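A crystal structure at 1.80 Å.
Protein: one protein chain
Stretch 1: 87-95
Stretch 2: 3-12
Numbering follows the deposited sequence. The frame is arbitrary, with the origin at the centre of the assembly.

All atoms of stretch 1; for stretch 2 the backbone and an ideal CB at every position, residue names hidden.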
# COMPACT_ATOMS: atom_id res chain seq x y z
N PHE A 87 -2.07 32.75 -4.68
CA PHE A 87 -1.97 33.14 -3.27
C PHE A 87 -3.37 33.40 -2.75
O PHE A 87 -4.26 33.85 -3.50
CB PHE A 87 -1.05 34.34 -3.09
CG PHE A 87 0.38 34.04 -3.37
CD1 PHE A 87 0.87 34.09 -4.67
CD2 PHE A 87 1.26 33.68 -2.34
CE1 PHE A 87 2.20 33.82 -4.94
CE2 PHE A 87 2.59 33.41 -2.60
CZ PHE A 87 3.06 33.48 -3.90
N TRP A 88 -3.61 33.02 -1.50
CA TRP A 88 -4.91 33.22 -0.92
C TRP A 88 -4.87 33.53 0.55
O TRP A 88 -3.92 33.25 1.26
CB TRP A 88 -5.87 32.05 -1.22
CG TRP A 88 -5.59 30.79 -0.42
CD1 TRP A 88 -4.55 29.95 -0.58
CD2 TRP A 88 -6.38 30.28 0.65
NE1 TRP A 88 -4.63 28.92 0.35
CE2 TRP A 88 -5.76 29.10 1.10
CE3 TRP A 88 -7.58 30.70 1.26
CZ2 TRP A 88 -6.30 28.31 2.13
CZ3 TRP A 88 -8.10 29.93 2.32
CH2 TRP A 88 -7.46 28.74 2.73
N SER A 89 -5.98 34.10 0.99
CA SER A 89 -6.15 34.55 2.34
C SER A 89 -7.63 34.52 2.59
O SER A 89 -8.43 34.72 1.69
CB SER A 89 -5.61 35.97 2.48
OG SER A 89 -5.46 36.31 3.84
N VAL A 90 -8.01 34.27 3.83
CA VAL A 90 -9.41 34.29 4.24
C VAL A 90 -9.53 35.06 5.58
O VAL A 90 -8.57 35.14 6.37
CB VAL A 90 -9.99 32.85 4.37
CG1 VAL A 90 -9.26 32.03 5.43
CG2 VAL A 90 -11.47 32.86 4.63
N ARG A 91 -10.71 35.62 5.80
CA ARG A 91 -11.08 36.20 7.08
C ARG A 91 -12.51 35.84 7.31
O ARG A 91 -13.24 35.51 6.37
CB ARG A 91 -10.88 37.74 7.11
CG ARG A 91 -11.75 38.51 6.14
CD ARG A 91 -11.81 39.97 6.58
NE ARG A 91 -12.49 40.80 5.60
CZ ARG A 91 -12.49 42.12 5.63
NH1 ARG A 91 -11.82 42.75 6.59
NH2 ARG A 91 -13.15 42.81 4.69
N VAL A 92 -12.91 35.83 8.57
CA VAL A 92 -14.26 35.42 8.93
C VAL A 92 -14.85 36.42 9.90
O VAL A 92 -14.13 37.21 10.54
CB VAL A 92 -14.25 34.03 9.61
CG1 VAL A 92 -13.67 32.96 8.71
CG2 VAL A 92 -13.48 34.10 10.92
N TRP A 93 -16.17 36.34 10.04
CA TRP A 93 -16.94 37.09 11.01
C TRP A 93 -17.55 36.11 12.01
O TRP A 93 -18.20 35.13 11.62
CB TRP A 93 -18.05 37.89 10.30
CG TRP A 93 -17.50 39.05 9.48
CD1 TRP A 93 -17.50 40.38 9.84
CD2 TRP A 93 -16.88 38.99 8.18
NE1 TRP A 93 -16.91 41.13 8.85
CE2 TRP A 93 -16.52 40.31 7.82
CE3 TRP A 93 -16.59 37.95 7.28
CZ2 TRP A 93 -15.89 40.61 6.60
CZ3 TRP A 93 -15.96 38.25 6.08
CH2 TRP A 93 -15.62 39.57 5.74
N ASP A 94 -17.33 36.37 13.30
CA ASP A 94 -17.96 35.57 14.36
C ASP A 94 -19.46 35.85 14.42
O ASP A 94 -19.96 36.67 13.66
CB ASP A 94 -17.26 35.80 15.71
CG ASP A 94 -17.24 37.28 16.12
OD1 ASP A 94 -18.21 38.01 15.83
OD2 ASP A 94 -16.23 37.70 16.74
N ALA A 95 -20.18 35.19 15.32
CA ALA A 95 -21.64 35.33 15.41
C ALA A 95 -22.13 36.72 15.84
O ALA A 95 -23.32 37.01 15.75
CB ALA A 95 -22.21 34.25 16.31
N UNK A 3 -10.61 37.64 20.32
CA UNK A 3 -11.10 37.48 18.92
C UNK A 3 -10.78 36.10 18.31
O UNK A 3 -10.06 35.27 18.90
CB UNK A 3 -10.49 38.57 18.03
N UNK A 4 -11.36 35.87 17.14
CA UNK A 4 -11.23 34.64 16.37
C UNK A 4 -10.07 34.81 15.39
O UNK A 4 -9.96 35.84 14.75
CB UNK A 4 -12.53 34.30 15.64
N UNK A 5 -9.19 33.82 15.27
CA UNK A 5 -8.14 33.90 14.24
C UNK A 5 -8.02 32.61 13.44
O UNK A 5 -8.25 31.54 13.97
CB UNK A 5 -6.79 34.23 14.88
N UNK A 6 -7.64 32.71 12.17
CA UNK A 6 -7.50 31.53 11.31
C UNK A 6 -6.11 30.94 11.52
O UNK A 6 -5.12 31.67 11.52
CB UNK A 6 -7.73 31.88 9.84
N UNK A 7 -6.04 29.63 11.74
CA UNK A 7 -4.75 28.95 11.94
C UNK A 7 -4.65 27.80 10.93
O UNK A 7 -5.62 27.07 10.75
CB UNK A 7 -4.61 28.43 13.37
N UNK A 8 -3.50 27.66 10.28
CA UNK A 8 -3.25 26.50 9.40
C UNK A 8 -4.27 26.34 8.27
O UNK A 8 -4.88 25.26 8.13
CB UNK A 8 -3.24 25.22 10.24
N UNK A 9 -4.45 27.37 7.44
CA UNK A 9 -5.41 27.13 6.37
C UNK A 9 -4.86 26.11 5.35
O UNK A 9 -3.65 25.96 5.20
CB UNK A 9 -5.76 28.45 5.67
N UNK A 10 -5.74 25.39 4.68
CA UNK A 10 -5.28 24.32 3.80
C UNK A 10 -6.10 24.28 2.52
O UNK A 10 -7.18 24.85 2.43
CB UNK A 10 -5.35 22.97 4.51
N UNK A 11 -5.55 23.59 1.53
CA UNK A 11 -6.19 23.45 0.23
C UNK A 11 -6.14 21.95 -0.09
O UNK A 11 -5.08 21.34 -0.08
CB UNK A 11 -5.50 24.30 -0.84
N UNK A 12 -7.30 21.35 -0.34
CA UNK A 12 -7.34 19.91 -0.58
C UNK A 12 -6.55 19.12 0.48
O UNK A 12 -5.74 18.24 0.13
CB UNK A 12 -6.79 19.60 -1.97

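Most of stretch 1 is strand, and its alternate side chains, Trp 88, Val 90, Val 92 and Asp 94, turn toward stretch 2. The two run in roughly opposite senses, 146° apart end to end; no hydrogen bond links them, and the contact is mostly packing of apolar side chains.

Position 3 points sideways, with nothing of stretch 1 within 5.5 Å of its ideal CB; stretch 1 sets no demand, and the residue is Ala 3. Position 4 points toward the strand, its ideal CB 4.8 Å from CG2 of Val 92 and 5.0 Å from CB of Asp 94. The CA atoms of position 4 and Asp 94 are still 7.1 Å apart, which leaves room for a medium-sized aliphatic chain such as leucine, isoleucine or methionine. It is Leu 4, with chi1 t. Its CD2 lies 3.7 Å from CB of Asp 94 and 4.3 Å from CG2 of Val 92, so one methyl touches both residues, meeting the aspartate at its methylene.

Position 5, in extended conformation, points away and could carry a long polar chain; it is Arg 5. Position 6 turns back toward the strand, its ideal CB 4.7 Å from CG1 of Val 90. That methyl offers no polar partner, and a valine, isoleucine or leucine would suit. Val 6, chi1 t, places its CG1 4.2 Å from CG1 of Val 90.

Position 7, extended and out of reach, is left free by stretch 1; it is Thr 7. Position 8, also out of reach, has phi/psi of 57/57, a left-handed conformation that favours glycine or asparagine but here belongs to Ser 8.

At position 9 the ideal CB is only 3.4 Å from CH2 of Trp 88, tight enough to make a compact apolar residue attractive. A phi of -69° also admits proline, as well as alanine or valine. The residue is Pro 9, whose CB sits 3.6 Å from CH2 of Trp 88, approaching the indole obliquely.

Position 10 points away, leaving a small or polar side chain possible. Ser 10 meets the indole through its backbone, with its O 3.6 Å from CZ2 of Trp 88. Position 11 faces the indole again, its ideal CB 4.9 Å from NE1 of Trp 88; a beta-branched residue would suit the extended backbone, or leucine. Val 11, chi1 t, brings CG2 within 3.4 Å of NE1 and 3.7 Å of CE2 of Trp 88.

Position 12 is out of reach and again left-handed, at 48/50, where glycine or asparagine is usual and stretch 1 asks for nothing; it is Glu 12, whose carboxylate is hydrogen-bonded elsewhere in the structure.

Stretch 2, residues 3-12: ALRVTSPSVE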
# COMPACT_ATOMS: atom_id res chain seq x y z
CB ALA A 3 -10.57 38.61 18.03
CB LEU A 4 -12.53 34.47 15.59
CG LEU A 4 -13.11 33.12 15.17
CD1 LEU A 4 -12.84 32.01 16.18
CD2 LEU A 4 -14.60 33.29 14.95
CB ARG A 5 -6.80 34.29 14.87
CG ARG A 5 -5.98 33.17 15.48
CD ARG A 5 -4.71 33.72 16.14
NE ARG A 5 -3.72 32.68 16.41
CZ ARG A 5 -3.77 31.83 17.43
NH1 ARG A 5 -4.76 31.89 18.31
NH2 ARG A 5 -2.83 30.90 17.59
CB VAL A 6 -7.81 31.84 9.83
CG1 VAL A 6 -7.33 30.72 8.91
CG2 VAL A 6 -9.32 32.08 9.65
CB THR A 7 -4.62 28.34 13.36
OG1 THR A 7 -5.67 27.38 13.58
CG2 THR A 7 -4.73 29.40 14.41
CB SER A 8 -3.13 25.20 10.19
OG SER A 8 -1.98 25.21 11.00
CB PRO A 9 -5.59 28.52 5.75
CG PRO A 9 -4.30 29.22 6.00
CD PRO A 9 -3.77 28.68 7.30
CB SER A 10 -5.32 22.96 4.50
OG SER A 10 -6.67 22.57 4.76
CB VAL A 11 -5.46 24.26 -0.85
CG1 VAL A 11 -6.16 24.09 -2.20
CG2 VAL A 11 -5.43 25.76 -0.49
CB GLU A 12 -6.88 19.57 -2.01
CG GLU A 12 -7.76 20.13 -3.11
CD GLU A 12 -9.11 19.43 -3.19
OE1 GLU A 12 -9.18 18.19 -2.95
OE2 GLU A 12 -10.13 20.10 -3.51
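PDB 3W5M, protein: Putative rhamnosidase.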